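Local coordinates for cytoplasmic export protein 1 (Saccharomyces cerevisiae, PDB 3VWA), which works in the nuclear tRNA export machinery, where it may collect tRNAs from export receptors at the nuclear pore complex and deliver aminoacylated tRNAs to translation, at residues S487-V493 with E525-L530; F465-L469 with A480-L484; L424-Q428 with T439-I443. One frame throughout, in Å; residues are numbered along the deposited sequence.

Contact 1. Residues S487-V493 with E525-L530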
ATOM      1  N   SER A 487       3.239  31.162 -25.135  1.00 26.52           N
ATOM      2  CA  SER A 487       3.857  30.429 -26.258  1.00 24.23           C
ATOM      3  C   SER A 487       4.886  31.190 -27.000  1.00 25.07           C
ATOM      4  O   SER A 487       5.462  30.669 -27.963  1.00 23.65           O
ATOM      5  CB  SER A 487       2.796  30.041 -27.263  1.00 23.33           C
ATOM      6  OG  SER A 487       2.081  28.981 -26.681  1.00 21.94           O
ATOM      7  N   ILE A 488       5.109  32.433 -26.573  1.00 25.78           N
ATOM      8  CA  ILE A 488       5.967  33.326 -27.328  1.00 24.80           C
ATOM      9  C   ILE A 488       7.351  32.724 -27.502  1.00 24.55           C
ATOM     10  O   ILE A 488       7.955  32.843 -28.559  1.00 23.74           O
ATOM     11  CB  ILE A 488       6.017  34.757 -26.684  1.00 24.71           C
ATOM     12  CG1 ILE A 488       6.595  35.752 -27.660  1.00 24.65           C
ATOM     13  CG2 ILE A 488       6.782  34.762 -25.343  1.00 23.40           C
ATOM     14  CD1 ILE A 488       6.515  37.205 -27.211  1.00 25.32           C
ATOM     15  N   GLU A 489       7.856  32.057 -26.480  1.00 25.75           N
ATOM     16  CA  GLU A 489       9.161  31.411 -26.623  1.00 29.83           C
ATOM     17  C   GLU A 489       9.183  30.261 -27.621  1.00 29.45           C
ATOM     18  O   GLU A 489      10.273  29.810 -27.986  1.00 26.90           O
ATOM     19  CB  GLU A 489       9.678  30.870 -25.289  1.00 33.38           C
ATOM     20  CG  GLU A 489       8.846  31.224 -24.096  1.00 44.88           C
ATOM     21  CD  GLU A 489       9.621  30.996 -22.823  1.00 55.70           C
ATOM     22  OE1 GLU A 489       9.100  30.187 -22.000  1.00 54.88           O
ATOM     23  OE2 GLU A 489      10.755  31.580 -22.699  1.00 47.16           O
ATOM     24  N   LEU A 490       8.005  29.781 -28.048  1.00 28.14           N
ATOM     25  CA  LEU A 490       7.964  28.668 -29.041  1.00 28.94           C
ATOM     26  C   LEU A 490       7.862  29.157 -30.487  1.00 27.89           C
ATOM     27  O   LEU A 490       7.880  28.347 -31.428  1.00 24.71           O
ATOM     28  CB  LEU A 490       6.805  27.724 -28.760  1.00 25.31           C
ATOM     29  CG  LEU A 490       6.627  27.227 -27.327  1.00 26.56           C
ATOM     30  CD1 LEU A 490       5.344  26.432 -27.163  1.00 26.29           C
ATOM     31  CD2 LEU A 490       7.843  26.392 -26.894  1.00 26.60           C
ATOM     32  N   PHE A 491       7.725  30.476 -30.651  1.00 25.41           N
ATOM     33  CA  PHE A 491       7.701  31.110 -31.972  1.00 25.84           C
ATOM     34  C   PHE A 491       8.940  31.962 -32.190  1.00 27.73           C
ATOM     35  O   PHE A 491       9.183  33.014 -31.459  1.00 23.49           O
ATOM     36  CB  PHE A 491       6.452  31.997 -32.136  1.00 25.70           C
ATOM     37  CG  PHE A 491       5.160  31.272 -31.895  1.00 23.83           C
ATOM     38  CD1 PHE A 491       4.825  30.156 -32.630  1.00 20.93           C
ATOM     39  CD2 PHE A 491       4.263  31.744 -30.950  1.00 23.74           C
ATOM     40  CE1 PHE A 491       3.625  29.493 -32.389  1.00 20.81           C
ATOM     41  CE2 PHE A 491       3.040  31.117 -30.735  1.00 21.97           C
ATOM     42  CZ  PHE A 491       2.724  29.979 -31.448  1.00 20.36           C
ATOM     43  N   ASP A 492       9.750  31.540 -33.162  1.00 24.35           N
ATOM     44  CA  ASP A 492      10.874  32.390 -33.572  1.00 26.75           C
ATOM     45  C   ASP A 492      10.316  33.576 -34.395  1.00 29.64           C
ATOM     46  O   ASP A 492       9.112  33.615 -34.717  1.00 30.72           O
ATOM     47  CB  ASP A 492      11.890  31.621 -34.401  1.00 28.07           C
ATOM     48  CG  ASP A 492      11.274  31.046 -35.673  1.00 29.68           C
ATOM     49  OD1 ASP A 492      10.211  31.527 -36.129  1.00 29.80           O
ATOM     50  OD2 ASP A 492      11.869  30.145 -36.267  1.00 30.68           O
ATOM     51  N   VAL A 493      11.167  34.553 -34.709  1.00 26.28           N
ATOM     52  CA  VAL A 493      10.645  35.818 -35.219  1.00 27.65           C
ATOM     53  C   VAL A 493      10.141  35.621 -36.597  1.00 26.68           C
ATOM     54  O   VAL A 493       9.273  36.333 -37.048  1.00 27.63           O
ATOM     55  CB  VAL A 493      11.646  37.008 -35.212  1.00 25.61           C
ATOM     56  CG1 VAL A 493      11.754  37.628 -33.818  1.00 29.45           C
ATOM     57  CG2 VAL A 493      13.004  36.594 -35.787  1.00 26.80           C
ATOM     58  N   GLU A 525       4.022  42.907 -26.979  1.00 30.49           N
ATOM     59  CA  GLU A 525       5.131  42.059 -26.569  1.00 28.59           C
ATOM     60  C   GLU A 525       5.660  41.225 -27.787  1.00 29.63           C
ATOM     61  O   GLU A 525       6.873  41.035 -27.948  1.00 26.36           O
ATOM     62  CB  GLU A 525       4.675  41.203 -25.380  1.00 30.97           C
ATOM     63  CG  GLU A 525       5.686  40.135 -24.952  1.00 34.48           C
ATOM     64  CD  GLU A 525       5.151  39.191 -23.886  1.00 38.84           C
ATOM     65  OE1 GLU A 525       5.929  38.259 -23.538  1.00 44.84           O
ATOM     66  OE2 GLU A 525       3.990  39.382 -23.378  1.00 34.52           O
ATOM     67  N   TYR A 526       4.766  40.799 -28.694  1.00 26.65           N
ATOM     68  CA  TYR A 526       5.227  40.038 -29.873  1.00 26.70           C
ATOM     69  C   TYR A 526       5.911  40.951 -30.879  1.00 26.62           C
ATOM     70  O   TYR A 526       6.888  40.561 -31.511  1.00 25.58           O
ATOM     71  CB  TYR A 526       4.038  39.354 -30.566  1.00 25.92           C
ATOM     72  CG  TYR A 526       3.757  37.933 -30.086  1.00 25.99           C
ATOM     73  CD1 TYR A 526       4.078  36.838 -30.888  1.00 27.05           C
ATOM     74  CD2 TYR A 526       3.131  37.701 -28.867  1.00 24.57           C
ATOM     75  CE1 TYR A 526       3.801  35.517 -30.466  1.00 29.39           C
ATOM     76  CE2 TYR A 526       2.829  36.411 -28.429  1.00 26.15           C
ATOM     77  CZ  TYR A 526       3.137  35.315 -29.234  1.00 27.73           C
ATOM     78  OH  TYR A 526       2.831  34.052 -28.776  1.00 25.33           O
ATOM     79  N   LEU A 527       5.358  42.155 -31.043  1.00 25.00           N
ATOM     80  CA  LEU A 527       5.966  43.224 -31.833  1.00 27.64           C
ATOM     81  C   LEU A 527       7.361  43.591 -31.385  1.00 28.55           C
ATOM     82  O   LEU A 527       8.257  43.832 -32.229  1.00 26.16           O
ATOM     83  CB  LEU A 527       5.115  44.510 -31.767  1.00 25.93           C
ATOM     84  CG  LEU A 527       3.800  44.467 -32.536  1.00 28.19           C
ATOM     85  CD1 LEU A 527       3.130  45.819 -32.305  1.00 26.77           C
ATOM     86  CD2 LEU A 527       4.063  44.195 -34.032  1.00 24.92           C
ATOM     87  N   GLU A 528       7.518  43.681 -30.068  1.00 28.99           N
ATOM     88  CA  GLU A 528       8.819  44.009 -29.453  1.00 30.13           C
ATOM     89  C   GLU A 528       9.810  42.922 -29.745  1.00 25.68           C
ATOM     90  O   GLU A 528      10.960  43.193 -30.131  1.00 25.62           O
ATOM     91  CB  GLU A 528       8.676  44.174 -27.934  1.00 38.23           C
ATOM     92  CG  GLU A 528       8.673  45.619 -27.439  1.00 53.72           C
ATOM     93  CD  GLU A 528       7.353  46.069 -26.799  1.00 66.19           C
ATOM     94  OE1 GLU A 528       6.612  46.863 -27.445  1.00 71.02           O
ATOM     95  OE2 GLU A 528       7.060  45.646 -25.642  1.00 61.36           O
ATOM     96  N   LYS A 529       9.366  41.664 -29.604  1.00 26.14           N
ATOM     97  CA  LYS A 529      10.259  40.561 -29.921  1.00 25.18           C
ATOM     98  C   LYS A 529      10.730  40.636 -31.371  1.00 24.93           C
ATOM     99  O   LYS A 529      11.928  40.543 -31.643  1.00 22.43           O
ATOM    100  CB  LYS A 529       9.656  39.213 -29.533  1.00 26.54           C
ATOM    101  CG  LYS A 529      10.398  38.036 -30.144  1.00 25.34           C
ATOM    102  CD  LYS A 529      10.154  36.733 -29.379  1.00 24.42           C
ATOM    103  CE  LYS A 529      10.679  35.554 -30.183  1.00 23.39           C
ATOM    104  NZ  LYS A 529      10.481  34.346 -29.315  1.00 26.33           N
ATOM    105  N   LEU A 530       9.792  40.878 -32.292  1.00 27.75           N
ATOM    106  CA  LEU A 530      10.119  41.011 -33.729  1.00 27.57           C
ATOM    107  C   LEU A 530      11.021  42.175 -34.015  1.00 30.46           C
ATOM    108  O   LEU A 530      11.981  42.042 -34.799  1.00 25.67           O
ATOM    109  CB  LEU A 530       8.858  41.125 -34.596  1.00 26.13           C
ATOM    110  CG  LEU A 530       8.890  41.365 -36.123  1.00 29.84           C
ATOM    111  CD1 LEU A 530       9.793  40.376 -36.887  1.00 26.37           C
ATOM    112  CD2 LEU A 530       7.456  41.334 -36.693  1.00 29.12           C
TER

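Contact 2. Residues F465-L469 with A480-L484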
ATOM      1  N   PHE A 465      -5.316  28.504 -31.773  1.00 25.45           N
ATOM      2  CA  PHE A 465      -5.567  29.845 -31.223  1.00 25.74           C
ATOM      3  C   PHE A 465      -6.523  30.691 -32.089  1.00 26.51           C
ATOM      4  O   PHE A 465      -7.359  31.434 -31.584  1.00 26.99           O
ATOM      5  CB  PHE A 465      -4.244  30.605 -31.073  1.00 25.65           C
ATOM      6  CG  PHE A 465      -3.318  30.058 -30.017  1.00 27.11           C
ATOM      7  CD1 PHE A 465      -3.798  29.618 -28.786  1.00 28.96           C
ATOM      8  CD2 PHE A 465      -1.953  30.041 -30.232  1.00 27.81           C
ATOM      9  CE1 PHE A 465      -2.929  29.139 -27.797  1.00 28.42           C
ATOM     10  CE2 PHE A 465      -1.096  29.587 -29.250  1.00 27.50           C
ATOM     11  CZ  PHE A 465      -1.583  29.132 -28.034  1.00 26.76           C
ATOM     12  N   THR A 466      -6.381  30.601 -33.396  1.00 26.33           N
ATOM     13  CA  THR A 466      -7.294  31.259 -34.352  1.00 28.55           C
ATOM     14  C   THR A 466      -8.749  30.798 -34.139  1.00 32.53           C
ATOM     15  O   THR A 466      -9.665  31.631 -34.034  1.00 32.46           O
ATOM     16  CB  THR A 466      -6.862  30.896 -35.778  1.00 30.68           C
ATOM     17  OG1 THR A 466      -5.561  31.444 -36.036  1.00 28.14           O
ATOM     18  CG2 THR A 466      -7.861  31.390 -36.837  1.00 27.94           C
ATOM     19  N   LYS A 467      -8.936  29.474 -34.039  1.00 30.04           N
ATOM     20  CA  LYS A 467     -10.247  28.893 -33.705  1.00 32.73           C
ATOM     21  C   LYS A 467     -10.867  29.452 -32.425  1.00 28.59           C
ATOM     22  O   LYS A 467     -12.018  29.860 -32.428  1.00 27.47           O
ATOM     23  CB  LYS A 467     -10.139  27.357 -33.643  1.00 35.67           C
ATOM     24  CG  LYS A 467     -11.447  26.579 -33.588  1.00 38.35           C
ATOM     25  CD  LYS A 467     -12.521  27.098 -34.509  1.00 40.73           C
ATOM     26  CE  LYS A 467     -13.515  25.984 -34.815  1.00 45.00           C
ATOM     27  NZ  LYS A 467     -14.898  26.518 -34.837  1.00 44.09           N
ATOM     28  N   SER A 468     -10.094  29.506 -31.353  1.00 24.84           N
ATOM     29  CA  SER A 468     -10.612  29.919 -30.048  1.00 29.09           C
ATOM     30  C   SER A 468     -10.954  31.413 -30.031  1.00 28.17           C
ATOM     31  O   SER A 468     -11.871  31.828 -29.338  1.00 28.37           O
ATOM     32  CB  SER A 468      -9.626  29.635 -28.894  1.00 29.15           C
ATOM     33  OG  SER A 468      -9.217  28.281 -28.939  1.00 31.54           O
ATOM     34  N   LEU A 469     -10.243  32.190 -30.815  1.00 29.44           N
ATOM     35  CA  LEU A 469     -10.450  33.650 -30.819  1.00 30.12           C
ATOM     36  C   LEU A 469     -11.631  34.062 -31.675  1.00 30.21           C
ATOM     37  O   LEU A 469     -12.039  35.222 -31.617  1.00 32.63           O
ATOM     38  CB  LEU A 469      -9.177  34.376 -31.273  1.00 26.34           C
ATOM     39  CG  LEU A 469      -8.096  34.457 -30.208  1.00 25.83           C
ATOM     40  CD1 LEU A 469      -6.825  34.901 -30.936  1.00 22.71           C
ATOM     41  CD2 LEU A 469      -8.429  35.440 -29.083  1.00 23.44           C
ATOM     42  N   ALA A 480      -7.186  31.772 -25.355  1.00 26.70           N
ATOM     43  CA  ALA A 480      -6.245  31.829 -26.478  1.00 25.11           C
ATOM     44  C   ALA A 480      -5.131  32.841 -26.192  1.00 24.53           C
ATOM     45  O   ALA A 480      -3.944  32.536 -26.308  1.00 25.67           O
ATOM     46  CB  ALA A 480      -6.960  32.180 -27.769  1.00 21.48           C
ATOM     47  N   LEU A 481      -5.522  34.028 -25.764  1.00 23.89           N
ATOM     48  CA  LEU A 481      -4.547  35.078 -25.512  1.00 25.12           C
ATOM     49  C   LEU A 481      -3.572  34.612 -24.472  1.00 27.15           C
ATOM     50  O   LEU A 481      -2.391  34.967 -24.516  1.00 26.32           O
ATOM     51  CB  LEU A 481      -5.235  36.344 -25.047  1.00 21.77           C
ATOM     52  CG  LEU A 481      -6.163  36.968 -26.064  1.00 20.81           C
ATOM     53  CD1 LEU A 481      -6.853  38.182 -25.428  1.00 21.69           C
ATOM     54  CD2 LEU A 481      -5.322  37.381 -27.261  1.00 21.90           C
ATOM     55  N   TYR A 482      -4.074  33.828 -23.517  1.00 28.28           N
ATOM     56  CA  TYR A 482      -3.199  33.322 -22.449  1.00 30.34           C
ATOM     57  C   TYR A 482      -2.129  32.359 -23.000  1.00 29.94           C
ATOM     58  O   TYR A 482      -0.930  32.468 -22.722  1.00 28.17           O
ATOM     59  CB  TYR A 482      -4.038  32.592 -21.389  1.00 31.70           C
ATOM     60  CG  TYR A 482      -3.211  31.932 -20.293  1.00 36.22           C
ATOM     61  CD1 TYR A 482      -2.565  32.715 -19.319  1.00 37.50           C
ATOM     62  CD2 TYR A 482      -3.079  30.527 -20.218  1.00 38.12           C
ATOM     63  CE1 TYR A 482      -1.812  32.133 -18.315  1.00 44.74           C
ATOM     64  CE2 TYR A 482      -2.313  29.924 -19.208  1.00 43.19           C
ATOM     65  CZ  TYR A 482      -1.682  30.740 -18.260  1.00 46.92           C
ATOM     66  OH  TYR A 482      -0.930  30.208 -17.238  1.00 53.42           O
ATOM     67  N   GLY A 483      -2.595  31.383 -23.763  1.00 27.84           N
ATOM     68  CA  GLY A 483      -1.694  30.419 -24.346  1.00 28.30           C
ATOM     69  C   GLY A 483      -0.748  31.063 -25.314  1.00 25.90           C
ATOM     70  O   GLY A 483       0.368  30.580 -25.492  1.00 29.30           O
ATOM     71  N   LEU A 484      -1.164  32.157 -25.953  1.00 28.70           N
ATOM     72  CA  LEU A 484      -0.237  32.911 -26.848  1.00 26.52           C
ATOM     73  C   LEU A 484       0.827  33.641 -26.065  1.00 28.66           C
ATOM     74  O   LEU A 484       1.990  33.752 -26.510  1.00 28.58           O
ATOM     75  CB  LEU A 484      -1.010  33.881 -27.739  1.00 27.87           C
ATOM     76  CG  LEU A 484      -1.760  33.274 -28.937  1.00 25.37           C
ATOM     77  CD1 LEU A 484      -2.968  34.097 -29.364  1.00 24.85           C
ATOM     78  CD2 LEU A 484      -0.747  33.263 -30.071  1.00 23.40           C
TER

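Contact 3. Residues L424-Q428 with T439-I443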
ATOM      1  N   LEU A 424      -9.011  16.551 -29.635  1.00 28.50           N
ATOM      2  CA  LEU A 424      -8.975  17.921 -29.114  1.00 28.31           C
ATOM      3  C   LEU A 424      -9.631  18.907 -30.078  1.00 26.35           C
ATOM      4  O   LEU A 424     -10.276  19.835 -29.641  1.00 29.73           O
ATOM      5  CB  LEU A 424      -7.541  18.363 -28.763  1.00 26.22           C
ATOM      6  CG  LEU A 424      -6.873  17.572 -27.620  1.00 28.28           C
ATOM      7  CD1 LEU A 424      -5.353  17.700 -27.622  1.00 27.22           C
ATOM      8  CD2 LEU A 424      -7.435  18.003 -26.265  1.00 25.24           C
ATOM      9  N   ALA A 425      -9.470  18.691 -31.379  1.00 24.90           N
ATOM     10  CA  ALA A 425     -10.157  19.479 -32.387  1.00 29.26           C
ATOM     11  C   ALA A 425     -11.669  19.405 -32.200  1.00 32.44           C
ATOM     12  O   ALA A 425     -12.365  20.388 -32.431  1.00 35.87           O
ATOM     13  CB  ALA A 425      -9.758  19.051 -33.790  1.00 27.58           C
ATOM     14  N   LYS A 426     -12.170  18.256 -31.742  1.00 37.88           N
ATOM     15  CA  LYS A 426     -13.583  18.138 -31.454  1.00 39.21           C
ATOM     16  C   LYS A 426     -13.984  18.843 -30.176  1.00 34.41           C
ATOM     17  O   LYS A 426     -14.925  19.593 -30.168  1.00 34.50           O
ATOM     18  CB  LYS A 426     -14.033  16.684 -31.412  1.00 44.82           C
ATOM     19  CG  LYS A 426     -15.537  16.598 -31.579  1.00 49.63           C
ATOM     20  CD  LYS A 426     -16.125  15.281 -31.103  1.00 55.26           C
ATOM     21  CE  LYS A 426     -17.621  15.416 -30.784  1.00 49.79           C
ATOM     22  NZ  LYS A 426     -17.952  14.383 -29.744  1.00 48.95           N
ATOM     23  N   THR A 427     -13.256  18.631 -29.092  1.00 31.87           N
ATOM     24  CA  THR A 427     -13.614  19.303 -27.855  1.00 30.50           C
ATOM     25  C   THR A 427     -13.474  20.839 -27.902  1.00 29.35           C
ATOM     26  O   THR A 427     -14.044  21.525 -27.111  1.00 27.57           O
ATOM     27  CB  THR A 427     -12.926  18.652 -26.619  1.00 31.17           C
ATOM     28  OG1 THR A 427     -11.535  19.028 -26.560  1.00 24.22           O
ATOM     29  CG2 THR A 427     -13.105  17.088 -26.709  1.00 28.06           C
ATOM     30  N   GLN A 428     -12.748  21.365 -28.868  1.00 30.77           N
ATOM     31  CA  GLN A 428     -12.662  22.789 -29.042  1.00 33.02           C
ATOM     32  C   GLN A 428     -13.989  23.406 -29.569  1.00 36.75           C
ATOM     33  O   GLN A 428     -14.214  24.632 -29.474  1.00 32.23           O
ATOM     34  CB  GLN A 428     -11.453  23.124 -29.938  1.00 34.06           C
ATOM     35  CG  GLN A 428     -11.165  24.610 -30.053  1.00 34.12           C
ATOM     36  CD  GLN A 428      -9.771  24.946 -30.580  1.00 36.19           C
ATOM     37  OE1 GLN A 428      -9.148  24.180 -31.350  1.00 33.32           O
ATOM     38  NE2 GLN A 428      -9.276  26.117 -30.176  1.00 30.45           N
ATOM     39  N   THR A 439      -9.764  23.181 -23.563  1.00 22.77           N
ATOM     40  CA  THR A 439      -9.121  22.546 -24.706  1.00 24.92           C
ATOM     41  C   THR A 439      -7.924  23.319 -25.253  1.00 27.01           C
ATOM     42  O   THR A 439      -6.891  22.725 -25.574  1.00 25.34           O
ATOM     43  CB  THR A 439     -10.102  22.288 -25.884  1.00 22.73           C
ATOM     44  OG1 THR A 439     -11.152  21.422 -25.435  1.00 24.63           O
ATOM     45  CG2 THR A 439      -9.359  21.601 -27.077  1.00 22.27           C
ATOM     46  N   VAL A 440      -8.064  24.637 -25.368  1.00 27.05           N
ATOM     47  CA  VAL A 440      -6.956  25.430 -25.904  1.00 30.71           C
ATOM     48  C   VAL A 440      -5.715  25.479 -24.950  1.00 29.32           C
ATOM     49  O   VAL A 440      -4.548  25.528 -25.409  1.00 27.90           O
ATOM     50  CB  VAL A 440      -7.443  26.833 -26.453  1.00 31.89           C
ATOM     51  CG1 VAL A 440      -7.887  27.780 -25.349  1.00 28.10           C
ATOM     52  CG2 VAL A 440      -6.375  27.506 -27.296  1.00 30.90           C
ATOM     53  N   ILE A 441      -5.998  25.458 -23.654  1.00 30.19           N
ATOM     54  CA  ILE A 441      -4.997  25.356 -22.565  1.00 31.49           C
ATOM     55  C   ILE A 441      -4.288  24.025 -22.722  1.00 29.18           C
ATOM     56  O   ILE A 441      -3.069  23.997 -22.842  1.00 29.88           O
ATOM     57  CB  ILE A 441      -5.661  25.487 -21.166  1.00 29.57           C
ATOM     58  CG1 ILE A 441      -6.458  26.789 -21.075  1.00 35.76           C
ATOM     59  CG2 ILE A 441      -4.642  25.488 -20.036  1.00 34.63           C
ATOM     60  CD1 ILE A 441      -5.604  28.051 -21.090  1.00 39.12           C
ATOM     61  N   ILE A 442      -5.056  22.934 -22.854  1.00 26.84           N
ATOM     62  CA  ILE A 442      -4.434  21.594 -22.946  1.00 26.21           C
ATOM     63  C   ILE A 442      -3.596  21.448 -24.219  1.00 27.53           C
ATOM     64  O   ILE A 442      -2.503  20.816 -24.197  1.00 25.72           O
ATOM     65  CB  ILE A 442      -5.483  20.428 -22.846  1.00 24.84           C
ATOM     66  CG1 ILE A 442      -6.181  20.351 -21.463  1.00 26.09           C
ATOM     67  CG2 ILE A 442      -4.862  19.103 -23.154  1.00 24.30           C
ATOM     68  CD1 ILE A 442      -5.227  20.588 -20.268  1.00 23.49           C
ATOM     69  N   ILE A 443      -4.126  21.966 -25.335  1.00 23.35           N
ATOM     70  CA  ILE A 443      -3.369  21.910 -26.567  1.00 24.19           C
ATOM     71  C   ILE A 443      -2.018  22.701 -26.435  1.00 27.78           C
ATOM     72  O   ILE A 443      -1.013  22.245 -26.950  1.00 27.02           O
ATOM     73  CB  ILE A 443      -4.148  22.479 -27.757  1.00 23.38           C
ATOM     74  CG1 ILE A 443      -5.300  21.556 -28.094  1.00 22.04           C
ATOM     75  CG2 ILE A 443      -3.193  22.729 -28.946  1.00 21.80           C
ATOM     76  CD1 ILE A 443      -6.299  22.199 -29.048  1.00 23.03           C
TER

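Contact 1. Residues S487-V493 with E525-L530
The ammonium group of Lys529 grips two backbone carbonyls of the 487-493 turn, its NZ lying 2.8 Å from Phe491 O and 3.0 Å from Ile488 O. Neither bond runs within its carbonyl plane. At Phe491 O the donor is tilted by 27°, while at Ile488 O it stands well above the plane, opposite the face on which Phe491 N closes the turn onto the same oxygen. Lys529 spans the distance with a fully stretched chain, CG trans to the backbone N (chi1 166°), which carries NZ straight from helix 513-536 to the turn. Segment 487-493 links helix 474-487 to helix 493-504, so the lysine ties helix 513-536, whose residues up to 530 belong to the second HEAT repeat, back to the connection between the two helices before it. Next to the lysine, Ile488 lies flat on Tyr526: its CG1 sits 3.8 Å from the ring centroid, almost on the ring normal, in a CH-pi contact, and CD1 continues over the same face toward Tyr526 CD2. Ile488 CD1 also meets Glu525 CG at 3.8 Å. Tyr526 turns its hydroxyl end to Phe491, ring edge against ring edge, with OH 3.5 Å from Phe491 CD2 and near the plane of that ring; the same hydroxyl probably bonds Leu484 O. Farther out, Val493, at the start of helix 493-504, rests CG1 on the backbone of the last helix, 3.6 Å from Lys529 O, and its CB faces Leu530 CD1.

Contact 2. Residues F465-L469 with A480-L484
Phe465 and Leu484 interlock across two helix segments that run antiparallel at 151°, their axes 9.7 Å apart at closest approach. The branch point of Leu484 is the bump laid on the Phe465 ring: CG stands over one face, displaced toward the rim, 3.7 Å from the centroid in a CH-pi contact. Its CD2 presses on the same side of the ring, 3.4 Å from Phe465 CD2, and CD1 turns back toward Phe465 CB. With CG beside its backbone N (chi1 -68°), Phe465 reaches across to the opposing helix, where the far end of the ring settles against bare backbone at Gly483, CZ lying 3.4 Å from Gly483 C. A beta carbon at this glycine would collide with Phe465 CE1, so the missing side chain is what lets the ring lie so close to the helix. One turn away the small partner is Ala480. Its methyl pushes between Ser468 and Leu469, 3.9 Å from Ser468 CB and 3.5 Å from Leu469 CG. Leu469 spreads its two methyl groups around this knob, CD2 reaching on to Leu481 CG at 4.1 Å and CD1 to Leu484 CD1. No hydrogen bond joins the segments; their contact is made by apolar packing. Such a close fit of consecutive antiparallel helices, here 454-469 and 474-487, is characteristic of the helical hairpins from which HEAT-type alpha-solenoids are built.

Contact 3. Residues L424-Q428 with T439-I443
Thr427 and Thr439 form a buried hydroxyl pair within an otherwise apolar contact between consecutive helices 413-427 and 433-446 of the HEAT-repeat domain. The two OG1 atoms are hydrogen-bonded at 2.7 Å; Thr439 OG1 also bonds Ile435 O of its own helix. With OG1 beside the backbone N (chi1 -60°), Thr439 sends CG2 trans to that N and against segment 424-428, 3.2 Å from Leu424 O and 3.9 Å from Gln428 CB. A valine in place of Thr439 would probably leave the buried Thr427 hydroxyl without its partner across the helices. Beyond the hydroxyls, Leu424 and Ile443 lie alongside, pointing opposite ways, with Leu424 CD1 3.9 Å from Ile443 CG1. The other methyl of Leu424, CD2, meets Ile442 CG2 at 4.2 Å, the two side chains set roughly perpendicular. Gln428, in extended form, reaches past Ile443 CD1 to helix 454-469, where NE2 is hydrogen-bonded to Ala464 O. Helix 394-407 packs on one flank, Leu401 touching Leu424, Thr439 and Ile442, while helix 454-469 meets Val440 through Phe465 and Ser468 and Ile443 through Ala464.

The three contacts follow one another along the chain in the order 3, 2, 1, close to the C-terminal end of the solenoid. Centres of contacts 3 and 2 are 11 Å apart, those of 2 and 1 about 15 Å. Contacts 3 and 2 each join two consecutive helices, touching where Phe465 and Ser468 meet Val440. Contact 1 starts at the end of helix 474-487, which contact 2 uses, runs to the first residue of helix 493-504, and packs on helix 513-536. Contacts 2 and 1 meet where Ser487 packs on Phe465, but 1 and 3 stay about 7 Å apart at their nearest atoms, so contact 2 lies between them in this all-helical part of the tRNA-binding protein.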